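Local coordinates for protein putative angiotensinogen (Lampetra fluviatilis, PDB 5INW) that is a serpin that binds heparin, which promotes its inhibition of the serine protease thrombin, at residues 167-172 with 245-250; 224-229 with 405-410; 394-399 with 409-414. The protein carries 1 engineered substitution. One frame throughout, in Å; residues are numbered along the deposited sequence.

Two of the contacts are strand pairings in sheet A, the large central sheet of the serpin fold, and the third packs a loop on it. Interaction 1 pairs strands 168-179 and 238-251; interaction 3 pairs 389-401 and 405-417; interaction 2 lays the loop after helix 208-221 over 405-417. That strand, the inserted N-terminal part of the cleaved reactive loop, is thereby built into the sheet between 238-251 and 389-401, as in other cleaved serpins. Centres of interactions 1 and 2 are about 8 Å apart, those of 2 and 3 about 10 Å. Along the chain, 224-229 falls between the partners of interaction 1, and interaction 3 is a late hairpin sharing Lys409 and Ala410 with interaction 2.

Interaction 1: residues 167-172 with 245-250; sequences GFELMG and VIYFKG
Backbone hydrogen bonds join 167-172 to 245-250 as antiparallel strands, their axes 4.7 Å apart. The best bonds are at Met171 and Tyr247, where each amide reaches the other residue's carbonyl oxygen nearly along the C=O axis; the Tyr247 N to Met171 O bond measures 2.9 Å and is almost straight at 170°. At the next hydrogen-bonded pair, two residues along, Lys249 N meets Glu169 O at 2.8 Å in the carbonyl plane, while the return bond from Glu169 N to Lys249 O is more bent, the donor standing above that plane. CA-H...O contacts fill the gaps between these bonds, as from Phe248 CA to Glu169 O.

Apolar packing occupies the face bearing Phe168, Leu170, Ile246 and Phe248. Leu170 CD1 rests on Phe248 CB at 3.7 Å and on Ile246 CG1 at 4.1 Å. The Phe168 side chain, CG anti to the backbone N (chi1 180°), crosses that of Phe248 nearly perpendicularly and brings CE1 to the edge of its ring, 3.7 Å from Phe248 CE1.

On the other face the extended Glu169 chain brings its carboxylate up to the CD2-CE2 side of the Tyr247 ring, the two planes 63° apart, with OE2 3.8 Å from CE2 of that ring. The Tyr247 hydroxyl is hydrogen-bonded to Glu407, and Glu169 has a long, weak ion pair with Arg164. An alanine here removes the carboxylate and its approach to Arg164, which would probably leave the Tyr247 ring less well held on that side.

This is plain sheet A pairing. Strand 405-417 continues the sheet beyond 238-251, the start of helix 110-122 touches Ile246, and Ile25 and Phe26 of the separate C-terminal peptide chain pack on the Leu170, Ile246 and Phe248 face.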
ATOM      1  N   GLY A 167      -1.093  -5.681  20.673  1.00 52.60           N
ATOM      2  CA  GLY A 167      -0.790  -6.454  19.489  1.00 48.27           C
ATOM      3  C   GLY A 167      -1.190  -5.837  18.174  1.00 47.79           C
ATOM      4  O   GLY A 167      -1.331  -6.579  17.198  1.00 49.39           O
ATOM      5  N   PHE A 168      -1.338  -4.507  18.084  1.00 46.42           N
ATOM      6  CA  PHE A 168      -1.713  -3.845  16.791  1.00 45.81           C
ATOM      7  C   PHE A 168      -1.124  -2.452  16.683  1.00 46.86           C
ATOM      8  O   PHE A 168      -1.164  -1.711  17.661  1.00 51.52           O
ATOM      9  CB  PHE A 168      -3.225  -3.720  16.678  1.00 44.92           C
ATOM     10  CG  PHE A 168      -3.680  -3.064  15.426  1.00 43.68           C
ATOM     11  CD1 PHE A 168      -3.756  -3.771  14.246  1.00 44.73           C
ATOM     12  CD2 PHE A 168      -4.047  -1.727  15.405  1.00 44.12           C
ATOM     13  CE1 PHE A 168      -4.194  -3.150  13.069  1.00 42.62           C
ATOM     14  CE2 PHE A 168      -4.466  -1.096  14.231  1.00 41.72           C
ATOM     15  CZ  PHE A 168      -4.527  -1.806  13.076  1.00 41.41           C
ATOM     16  N   GLU A 169      -0.558  -2.090  15.533  1.00 45.04           N
ATOM     17  CA  GLU A 169      -0.121  -0.719  15.278  1.00 44.81           C
ATOM     18  C   GLU A 169      -0.295  -0.448  13.837  1.00 44.84           C
ATOM     19  O   GLU A 169       0.240  -1.210  12.993  1.00 45.02           O
ATOM     20  CB  GLU A 169       1.375  -0.496  15.624  1.00 47.65           C
ATOM     21  CG  GLU A 169       1.872   0.950  15.388  1.00 48.60           C
ATOM     22  CD  GLU A 169       3.318   1.262  15.813  1.00 52.63           C
ATOM     23  OE1 GLU A 169       3.802   2.376  15.456  1.00 57.15           O
ATOM     24  OE2 GLU A 169       4.002   0.440  16.499  1.00 57.07           O
ATOM     25  N   LEU A 170      -1.019   0.628  13.537  1.00 45.21           N
ATOM     26  CA  LEU A 170      -1.044   1.215  12.199  1.00 45.08           C
ATOM     27  C   LEU A 170      -0.789   2.698  12.310  1.00 47.14           C
ATOM     28  O   LEU A 170      -1.522   3.401  12.989  1.00 54.16           O
ATOM     29  CB  LEU A 170      -2.364   0.920  11.487  1.00 44.85           C
ATOM     30  CG  LEU A 170      -2.315   1.396  10.017  1.00 45.45           C
ATOM     31  CD1 LEU A 170      -1.385   0.617   9.117  1.00 43.99           C
ATOM     32  CD2 LEU A 170      -3.687   1.429   9.379  1.00 46.62           C
ATOM     33  N   MET A 171       0.241   3.181  11.638  1.00 47.55           N
ATOM     34  CA  MET A 171       0.729   4.542  11.799  1.00 48.94           C
ATOM     35  C   MET A 171       1.004   5.036  10.382  1.00 47.18           C
ATOM     36  O   MET A 171       1.526   4.300   9.562  1.00 42.25           O
ATOM     37  CB  MET A 171       2.010   4.488  12.665  1.00 52.44           C
ATOM     38  CG  MET A 171       2.835   5.768  12.875  1.00 56.32           C
ATOM     39  SD  MET A 171       4.003   5.962  11.493  1.00 63.11           S
ATOM     40  CE  MET A 171       5.568   5.384  12.154  1.00 64.44           C
ATOM     41  N   GLY A 172       0.664   6.290  10.123  1.00 48.23           N
ATOM     42  CA  GLY A 172       0.843   6.929   8.841  1.00 49.23           C
ATOM     43  C   GLY A 172       1.288   8.372   9.009  1.00 52.12           C
ATOM     44  O   GLY A 172       0.764   9.105   9.864  1.00 60.10           O
ATOM     45  N   VAL A 245       4.687   7.742   4.414  1.00 38.81           N
ATOM     46  CA  VAL A 245       5.011   6.422   4.909  1.00 40.45           C
ATOM     47  C   VAL A 245       3.842   5.863   5.712  1.00 41.31           C
ATOM     48  O   VAL A 245       3.119   6.598   6.359  1.00 39.90           O
ATOM     49  CB  VAL A 245       6.256   6.420   5.798  1.00 40.09           C
ATOM     50  CG1 VAL A 245       7.360   7.105   5.059  1.00 41.08           C
ATOM     51  CG2 VAL A 245       5.987   7.121   7.115  1.00 40.65           C
ATOM     52  N   ILE A 246       3.800   4.543   5.775  1.00 42.75           N
ATOM     53  CA  ILE A 246       2.786   3.822   6.499  1.00 42.09           C
ATOM     54  C   ILE A 246       3.404   2.539   7.004  1.00 40.45           C
ATOM     55  O   ILE A 246       4.115   1.839   6.273  1.00 40.51           O
ATOM     56  CB  ILE A 246       1.612   3.642   5.578  1.00 44.92           C
ATOM     57  CG1 ILE A 246       0.526   2.815   6.173  1.00 44.86           C
ATOM     58  CG2 ILE A 246       2.043   3.005   4.272  1.00 49.83           C
ATOM     59  CD1 ILE A 246      -0.711   3.020   5.315  1.00 46.32           C
ATOM     60  N   TYR A 247       3.155   2.274   8.277  1.00 40.43           N
ATOM     61  CA  TYR A 247       3.721   1.166   9.001  1.00 39.82           C
ATOM     62  C   TYR A 247       2.608   0.426   9.697  1.00 42.20           C
ATOM     63  O   TYR A 247       1.847   1.059  10.430  1.00 43.43           O
ATOM     64  CB  TYR A 247       4.677   1.671  10.068  1.00 38.83           C
ATOM     65  CG  TYR A 247       5.200   0.573  10.970  1.00 39.71           C
ATOM     66  CD1 TYR A 247       6.271  -0.169  10.586  1.00 40.42           C
ATOM     67  CD2 TYR A 247       4.582   0.263  12.201  1.00 41.75           C
ATOM     68  CE1 TYR A 247       6.757  -1.174  11.389  1.00 45.30           C
ATOM     69  CE2 TYR A 247       5.040  -0.760  13.015  1.00 43.19           C
ATOM     70  CZ  TYR A 247       6.146  -1.483  12.597  1.00 45.92           C
ATOM     71  OH  TYR A 247       6.720  -2.521  13.330  1.00 50.40           O
ATOM     72  N   PHE A 248       2.561  -0.898   9.500  1.00 42.37           N
ATOM     73  CA  PHE A 248       1.613  -1.789  10.159  1.00 44.07           C
ATOM     74  C   PHE A 248       2.336  -2.913  10.889  1.00 45.86           C
ATOM     75  O   PHE A 248       3.242  -3.540  10.314  1.00 46.87           O
ATOM     76  CB  PHE A 248       0.702  -2.394   9.088  1.00 45.81           C
ATOM     77  CG  PHE A 248      -0.035  -3.640   9.516  1.00 45.96           C
ATOM     78  CD1 PHE A 248      -1.140  -3.553  10.351  1.00 46.75           C
ATOM     79  CD2 PHE A 248       0.347  -4.879   9.046  1.00 47.27           C
ATOM     80  CE1 PHE A 248      -1.819  -4.679  10.746  1.00 47.87           C
ATOM     81  CE2 PHE A 248      -0.334  -6.024   9.434  1.00 49.19           C
ATOM     82  CZ  PHE A 248      -1.430  -5.920  10.267  1.00 48.89           C
ATOM     83  N   LYS A 249       1.965  -3.177  12.145  1.00 47.26           N
ATOM     84  CA  LYS A 249       2.452  -4.387  12.819  1.00 49.72           C
ATOM     85  C   LYS A 249       1.358  -5.014  13.632  1.00 50.50           C
ATOM     86  O   LYS A 249       0.961  -4.479  14.660  1.00 53.78           O
ATOM     87  CB  LYS A 249       3.660  -4.140  13.700  1.00 50.99           C
ATOM     88  CG  LYS A 249       4.282  -5.420  14.254  1.00 51.33           C
ATOM     89  CD  LYS A 249       5.508  -5.082  15.080  1.00 52.59           C
ATOM     90  CE  LYS A 249       6.000  -6.287  15.836  1.00 56.15           C
ATOM     91  NZ  LYS A 249       6.970  -5.859  16.873  1.00 60.08           N
ATOM     92  N   GLY A 250       0.894  -6.166  13.149  1.00 49.54           N
ATOM     93  CA  GLY A 250      -0.207  -6.882  13.742  1.00 48.13           C
ATOM     94  C   GLY A 250       0.188  -8.254  14.221  1.00 47.05           C
ATOM     95  O   GLY A 250       0.804  -9.019  13.522  1.00 46.47           O
TER

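Interaction 2: residues 224-229 with 405-410; sequences SKKFPD and GTEAKA
Both principal side chains leave the backbone with CG anti to the carbonyl carbon, Phe227 at chi1 -65° and Lys409 at chi1 -74°. These torsions send the Phe227 ring from the loop toward the strand and the Lys409 chain out from the strand toward the loop, so the two slide past each other in opposite directions. The ring meets the lysine by one end: Phe227 CZ lies 3.9 Å from Lys409 CG, and Phe227 CE2 lies 4.0 Å from Lys409 CB. The same corner of the ring approaches the backbone, with Phe227 CE2 3.6 Å from Ala410 O. It is van der Waals packing on the aliphatic root of the lysine, and no hydrogen bond crosses the contact.

Beyond CG the Lys409 chain bends at chi3 and chi4 and returns along its own strand, where NZ forms a weak salt bridge to Glu407 OE2 at 3.4 Å. The other carboxylate oxygen of Glu407 is hydrogen-bonded to the Tyr247 hydroxyl. Lys226 adds a looser approach, its CE 4.3 Å from Glu407 OE1; the ammonium stays farther off, though its charge would probably still favour an ionised Glu407.

The segment 224-229 belongs to the connection that leads from helix 208-221 (helix F of serpins) to strand 238-251. Phe227 also touches Ile219 of that helix and Val245 and Tyr247 of the strand, which seats the connection over the inserted part of the reactive loop and its neighbour in sheet A.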
ATOM      1  N   SER A 224       9.855   6.994  14.814  1.00 91.62           N
ATOM      2  CA  SER A 224      10.829   6.289  15.693  1.00 97.90           C
ATOM      3  C   SER A 224      11.699   5.276  14.956  1.00104.68           C
ATOM      4  O   SER A 224      11.539   4.065  15.137  1.00116.86           O
ATOM      5  CB  SER A 224      10.121   5.623  16.882  1.00 97.70           C
ATOM      6  OG  SER A 224       9.616   6.602  17.755  1.00 97.97           O
ATOM      7  N   LYS A 225      12.571   5.779  14.085  1.00 97.97           N
ATOM      8  CA  LYS A 225      13.596   4.959  13.424  1.00 97.17           C
ATOM      9  C   LYS A 225      13.110   3.748  12.613  1.00 91.45           C
ATOM     10  O   LYS A 225      13.906   2.872  12.273  1.00 90.34           O
ATOM     11  CB  LYS A 225      14.675   4.520  14.436  1.00102.39           C
ATOM     12  CG  LYS A 225      15.303   5.663  15.247  1.00109.28           C
ATOM     13  CD  LYS A 225      16.635   5.271  15.893  1.00112.96           C
ATOM     14  CE  LYS A 225      17.324   6.457  16.551  1.00114.16           C
ATOM     15  NZ  LYS A 225      18.697   6.108  17.017  1.00117.97           N
ATOM     16  N   LYS A 226      11.830   3.712  12.262  1.00 86.40           N
ATOM     17  CA  LYS A 226      11.336   2.652  11.381  1.00 83.62           C
ATOM     18  C   LYS A 226      11.676   2.975   9.930  1.00 73.34           C
ATOM     19  O   LYS A 226      11.860   2.091   9.112  1.00 67.80           O
ATOM     20  CB  LYS A 226       9.825   2.495  11.531  1.00 91.00           C
ATOM     21  CG  LYS A 226       9.386   1.874  12.851  1.00 98.00           C
ATOM     22  CD  LYS A 226       9.955   0.444  12.961  1.00105.46           C
ATOM     23  CE  LYS A 226       9.203  -0.432  13.958  1.00114.17           C
ATOM     24  NZ  LYS A 226       9.413  -0.052  15.391  1.00118.60           N
ATOM     25  N   PHE A 227      11.738   4.262   9.625  1.00 68.33           N
ATOM     26  CA  PHE A 227      12.009   4.725   8.296  1.00 64.90           C
ATOM     27  C   PHE A 227      13.245   5.634   8.271  1.00 70.43           C
ATOM     28  O   PHE A 227      13.142   6.857   8.418  1.00 71.69           O
ATOM     29  CB  PHE A 227      10.785   5.479   7.791  1.00 60.59           C
ATOM     30  CG  PHE A 227       9.572   4.634   7.637  1.00 54.92           C
ATOM     31  CD1 PHE A 227       8.713   4.458   8.674  1.00 53.97           C
ATOM     32  CD2 PHE A 227       9.309   4.006   6.439  1.00 52.87           C
ATOM     33  CE1 PHE A 227       7.608   3.680   8.529  1.00 54.29           C
ATOM     34  CE2 PHE A 227       8.207   3.219   6.285  1.00 52.31           C
ATOM     35  CZ  PHE A 227       7.345   3.061   7.328  1.00 52.32           C
ATOM     36  N   PRO A 228      14.433   5.030   8.113  1.00 77.94           N
ATOM     37  CA  PRO A 228      15.627   5.803   7.748  1.00 77.28           C
ATOM     38  C   PRO A 228      15.693   5.742   6.233  1.00 76.28           C
ATOM     39  O   PRO A 228      14.844   5.057   5.623  1.00 76.75           O
ATOM     40  CB  PRO A 228      16.733   4.974   8.366  1.00 76.01           C
ATOM     41  CG  PRO A 228      16.247   3.556   8.218  1.00 74.28           C
ATOM     42  CD  PRO A 228      14.747   3.587   8.250  1.00 74.76           C
ATOM     43  N   ASP A 229      16.653   6.419   5.618  1.00 72.29           N
ATOM     44  CA  ASP A 229      16.913   6.280   4.144  1.00 72.78           C
ATOM     45  C   ASP A 229      15.706   6.209   3.127  1.00 67.25           C
ATOM     46  O   ASP A 229      15.828   5.650   2.046  1.00 70.16           O
ATOM     47  CB  ASP A 229      17.892   5.115   3.880  1.00 75.73           C
ATOM     48  CG  ASP A 229      17.273   3.739   4.143  1.00 80.94           C
ATOM     49  OD1 ASP A 229      16.047   3.538   3.937  1.00 83.61           O
ATOM     50  OD2 ASP A 229      18.027   2.831   4.554  1.00 89.23           O
ATOM     51  N   GLY A 405       3.101 -12.784  13.715  1.00 50.52           N
ATOM     52  CA  GLY A 405       2.316 -11.837  12.998  1.00 49.75           C
ATOM     53  C   GLY A 405       2.959 -11.306  11.750  1.00 48.75           C
ATOM     54  O   GLY A 405       3.731 -12.001  11.106  1.00 51.47           O
ATOM     55  N   THR A 406       2.543 -10.107  11.374  1.00 45.31           N
ATOM     56  CA  THR A 406       2.932  -9.529  10.144  1.00 45.26           C
ATOM     57  C   THR A 406       3.441  -8.116  10.415  1.00 46.70           C
ATOM     58  O   THR A 406       2.829  -7.398  11.205  1.00 45.37           O
ATOM     59  CB  THR A 406       1.726  -9.455   9.181  1.00 45.26           C
ATOM     60  OG1 THR A 406       1.249 -10.771   8.888  1.00 45.24           O
ATOM     61  CG2 THR A 406       2.087  -8.742   7.901  1.00 43.12           C
ATOM     62  N   GLU A 407       4.557  -7.746   9.775  1.00 47.73           N
ATOM     63  CA  GLU A 407       5.086  -6.407   9.816  1.00 50.10           C
ATOM     64  C   GLU A 407       5.118  -5.957   8.388  1.00 49.22           C
ATOM     65  O   GLU A 407       5.508  -6.739   7.506  1.00 50.33           O
ATOM     66  CB  GLU A 407       6.486  -6.412  10.382  1.00 55.92           C
ATOM     67  CG  GLU A 407       6.792  -5.160  11.208  1.00 62.32           C
ATOM     68  CD  GLU A 407       8.269  -4.797  11.295  1.00 66.89           C
ATOM     69  OE1 GLU A 407       8.683  -4.382  12.386  1.00 67.06           O
ATOM     70  OE2 GLU A 407       9.017  -4.902  10.272  1.00 76.51           O
ATOM     71  N   ALA A 408       4.635  -4.740   8.122  1.00 46.46           N
ATOM     72  CA  ALA A 408       4.559  -4.217   6.738  1.00 45.59           C
ATOM     73  C   ALA A 408       4.816  -2.740   6.728  1.00 46.28           C
ATOM     74  O   ALA A 408       4.173  -2.037   7.498  1.00 47.22           O
ATOM     75  CB  ALA A 408       3.209  -4.513   6.083  1.00 44.39           C
ATOM     76  N   LYS A 409       5.702  -2.290   5.831  1.00 46.43           N
ATOM     77  CA  LYS A 409       6.048  -0.888   5.646  1.00 47.64           C
ATOM     78  C   LYS A 409       5.709  -0.542   4.210  1.00 46.42           C
ATOM     79  O   LYS A 409       5.872  -1.377   3.351  1.00 46.37           O
ATOM     80  CB  LYS A 409       7.549  -0.702   5.783  1.00 50.96           C
ATOM     81  CG  LYS A 409       8.097  -0.773   7.181  1.00 56.11           C
ATOM     82  CD  LYS A 409       9.616  -1.053   7.204  1.00 61.30           C
ATOM     83  CE  LYS A 409      10.008  -1.863   8.460  1.00 67.43           C
ATOM     84  NZ  LYS A 409      11.020  -2.963   8.273  1.00 71.64           N
ATOM     85  N   ALA A 410       5.297   0.695   3.957  1.00 45.57           N
ATOM     86  CA  ALA A 410       5.318   1.279   2.617  1.00 45.97           C
ATOM     87  C   ALA A 410       5.782   2.715   2.679  1.00 45.07           C
ATOM     88  O   ALA A 410       5.651   3.357   3.694  1.00 42.43           O
ATOM     89  CB  ALA A 410       3.934   1.225   1.972  1.00 49.11           C
TER

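Interaction 3: residues 394-399 with 409-414; sequences THKSVL and KAETVV
Each N and O of the hydrogen-bonded pairs Thr394-Val413, Lys396-Glu411 and Val398-Lys409 finds its partner in the other strand. Lys396 N gives to Glu411 O at 3.0 Å, and Glu411 N returns to Lys396 O at 2.9 Å, nearly along the C=O axis. Val398 N reaches Lys409 O at 2.9 Å, and Lys409 N answers on a lone pair of Val398 O. At the far end Thr394 N bonds to Val413 O at 3.0 Å in the carbonyl plane; the reverse bond, from Val413 N to Thr394 O, is longer at 3.3 Å, its donor above that plane.

The chief side-chain bond lies on the buried face. With CG anti to the backbone N (chi1 -175°), the His395 ring swings across to Thr412, whose OG1 lies in plane at its edge, 3.0 Å from ND1. The ring's other nitrogen, NE2, is satisfied by the backbone amide of Ser109, so both ring nitrogens of His395 are hydrogen-bonded, which fixes the ring's rotation; Thr412 OG1 is itself held by the Ser112 hydroxyl. Ala410 CB packs near His395 CE1, while Ser397 OG is bonded to Phe107 O.

On the opposite face Lys396 and Glu411 run side by side, Glu411 OE1 3.8 Å from Lys396 CB, without their charges meeting.

The His395, Thr412, Ser109 and Ser112 cluster belongs to the shutter region of serpins, where helix 110-122 backs sheet A through Ile113 and Ala116. Strands 345-359 and 238-251 flank the hairpin, placing the inserted part of the reactive loop between 389-401 and 238-251.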
ATOM      1  N   THR A 394       8.043   7.231  -6.690  1.00 43.88           N
ATOM      2  CA  THR A 394       8.464   5.886  -6.364  1.00 44.86           C
ATOM      3  C   THR A 394       7.506   5.351  -5.324  1.00 45.64           C
ATOM      4  O   THR A 394       6.784   6.110  -4.706  1.00 45.32           O
ATOM      5  CB  THR A 394       9.954   5.836  -5.933  1.00 44.80           C
ATOM      6  OG1 THR A 394      10.256   6.855  -4.973  1.00 44.44           O
ATOM      7  CG2 THR A 394      10.808   6.127  -7.126  1.00 45.46           C
ATOM      8  N   HIS A 395       7.443   4.033  -5.219  1.00 46.32           N
ATOM      9  CA  HIS A 395       6.706   3.363  -4.178  1.00 45.22           C
ATOM     10  C   HIS A 395       7.519   2.171  -3.803  1.00 44.83           C
ATOM     11  O   HIS A 395       7.965   1.469  -4.636  1.00 45.49           O
ATOM     12  CB  HIS A 395       5.322   2.942  -4.622  1.00 45.30           C
ATOM     13  CG  HIS A 395       4.525   2.354  -3.516  1.00 47.56           C
ATOM     14  ND1 HIS A 395       3.866   3.122  -2.586  1.00 48.38           N
ATOM     15  CD2 HIS A 395       4.373   1.078  -3.117  1.00 48.25           C
ATOM     16  CE1 HIS A 395       3.310   2.338  -1.687  1.00 46.24           C
ATOM     17  NE2 HIS A 395       3.597   1.093  -1.993  1.00 46.36           N
ATOM     18  N   LYS A 396       7.747   1.986  -2.527  1.00 50.60           N
ATOM     19  CA  LYS A 396       8.612   0.926  -1.994  1.00 53.11           C
ATOM     20  C   LYS A 396       7.846   0.296  -0.813  1.00 51.17           C
ATOM     21  O   LYS A 396       7.216   1.015  -0.007  1.00 55.61           O
ATOM     22  CB  LYS A 396       9.916   1.575  -1.553  1.00 59.37           C
ATOM     23  CG  LYS A 396      11.122   0.673  -1.525  1.00 69.39           C
ATOM     24  CD  LYS A 396      11.293  -0.092  -0.192  1.00 72.49           C
ATOM     25  CE  LYS A 396      12.434  -1.111  -0.259  1.00 71.01           C
ATOM     26  NZ  LYS A 396      13.105  -1.279   1.055  1.00 69.91           N
ATOM     27  N   SER A 397       7.820  -1.030  -0.723  1.00 48.34           N
ATOM     28  CA  SER A 397       7.083  -1.710   0.370  1.00 48.38           C
ATOM     29  C   SER A 397       7.716  -3.000   0.836  1.00 46.48           C
ATOM     30  O   SER A 397       8.411  -3.620   0.078  1.00 48.44           O
ATOM     31  CB  SER A 397       5.653  -1.978  -0.075  1.00 51.22           C
ATOM     32  OG  SER A 397       5.712  -2.789  -1.227  1.00 57.85           O
ATOM     33  N   VAL A 398       7.481  -3.391   2.080  1.00 44.22           N
ATOM     34  CA  VAL A 398       8.032  -4.618   2.635  1.00 45.31           C
ATOM     35  C   VAL A 398       6.983  -5.428   3.413  1.00 46.60           C
ATOM     36  O   VAL A 398       6.169  -4.850   4.111  1.00 45.89           O
ATOM     37  CB  VAL A 398       9.179  -4.336   3.602  1.00 47.34           C
ATOM     38  CG1 VAL A 398       9.881  -5.651   4.001  1.00 51.17           C
ATOM     39  CG2 VAL A 398      10.176  -3.382   2.994  1.00 48.35           C
ATOM     40  N   LEU A 399       7.010  -6.760   3.273  1.00 46.71           N
ATOM     41  CA  LEU A 399       6.073  -7.652   3.946  1.00 46.98           C
ATOM     42  C   LEU A 399       6.872  -8.707   4.677  1.00 46.29           C
ATOM     43  O   LEU A 399       7.687  -9.351   4.080  1.00 45.95           O
ATOM     44  CB  LEU A 399       5.087  -8.301   2.951  1.00 46.95           C
ATOM     45  CG  LEU A 399       4.104  -9.298   3.591  1.00 49.19           C
ATOM     46  CD1 LEU A 399       3.273  -8.640   4.698  1.00 47.07           C
ATOM     47  CD2 LEU A 399       3.199  -9.935   2.540  1.00 50.11           C
ATOM     48  N   LYS A 409       5.702  -2.290   5.831  1.00 46.43           N
ATOM     49  CA  LYS A 409       6.048  -0.888   5.646  1.00 47.64           C
ATOM     50  C   LYS A 409       5.709  -0.542   4.210  1.00 46.42           C
ATOM     51  O   LYS A 409       5.872  -1.377   3.351  1.00 46.37           O
ATOM     52  CB  LYS A 409       7.549  -0.702   5.783  1.00 50.96           C
ATOM     53  CG  LYS A 409       8.097  -0.773   7.181  1.00 56.11           C
ATOM     54  CD  LYS A 409       9.616  -1.053   7.204  1.00 61.30           C
ATOM     55  CE  LYS A 409      10.008  -1.863   8.460  1.00 67.43           C
ATOM     56  NZ  LYS A 409      11.020  -2.963   8.273  1.00 71.64           N
ATOM     57  N   ALA A 410       5.297   0.695   3.957  1.00 45.57           N
ATOM     58  CA  ALA A 410       5.318   1.279   2.617  1.00 45.97           C
ATOM     59  C   ALA A 410       5.782   2.715   2.679  1.00 45.07           C
ATOM     60  O   ALA A 410       5.651   3.357   3.694  1.00 42.43           O
ATOM     61  CB  ALA A 410       3.934   1.225   1.972  1.00 49.11           C
ATOM     62  N   GLU A 411       6.263   3.215   1.551  1.00 45.90           N
ATOM     63  CA  GLU A 411       6.852   4.553   1.415  1.00 45.02           C
ATOM     64  C   GLU A 411       6.553   5.029   0.006  1.00 43.54           C
ATOM     65  O   GLU A 411       6.947   4.356  -0.946  1.00 40.05           O
ATOM     66  CB  GLU A 411       8.343   4.401   1.446  1.00 48.96           C
ATOM     67  CG  GLU A 411       8.927   3.657   2.634  1.00 53.86           C
ATOM     68  CD  GLU A 411      10.440   3.552   2.564  1.00 55.35           C
ATOM     69  OE1 GLU A 411      11.031   3.574   1.450  1.00 55.76           O
ATOM     70  OE2 GLU A 411      11.042   3.425   3.646  1.00 60.04           O
ATOM     71  N   THR A 412       5.853   6.153  -0.124  1.00 39.69           N
ATOM     72  CA  THR A 412       5.669   6.793  -1.402  1.00 36.96           C
ATOM     73  C   THR A 412       6.364   8.140  -1.375  1.00 37.65           C
ATOM     74  O   THR A 412       6.182   8.919  -0.454  1.00 37.65           O
ATOM     75  CB  THR A 412       4.214   7.030  -1.629  1.00 36.05           C
ATOM     76  OG1 THR A 412       3.535   5.796  -1.367  1.00 39.16           O
ATOM     77  CG2 THR A 412       3.947   7.529  -3.038  1.00 34.53           C
ATOM     78  N   VAL A 413       7.147   8.402  -2.413  1.00 37.02           N
ATOM     79  CA  VAL A 413       7.908   9.613  -2.569  1.00 35.16           C
ATOM     80  C   VAL A 413       7.523  10.261  -3.905  1.00 35.82           C
ATOM     81  O   VAL A 413       7.548   9.599  -4.927  1.00 35.22           O
ATOM     82  CB  VAL A 413       9.425   9.318  -2.516  1.00 33.41           C
ATOM     83  CG1 VAL A 413      10.238  10.588  -2.706  1.00 34.22           C
ATOM     84  CG2 VAL A 413       9.770   8.740  -1.198  1.00 32.66           C
ATOM     85  N   VAL A 414       7.277  11.580  -3.893  1.00 38.14           N
ATOM     86  CA  VAL A 414       6.940  12.350  -5.089  1.00 38.70           C
ATOM     87  C   VAL A 414       7.931  13.474  -5.214  1.00 39.48           C
ATOM     88  O   VAL A 414       8.191  14.159  -4.248  1.00 41.58           O
ATOM     89  CB  VAL A 414       5.544  12.961  -4.979  1.00 41.00           C
ATOM     90  CG1 VAL A 414       5.146  13.614  -6.299  1.00 41.81           C
ATOM     91  CG2 VAL A 414       4.509  11.885  -4.624  1.00 43.10           C
TER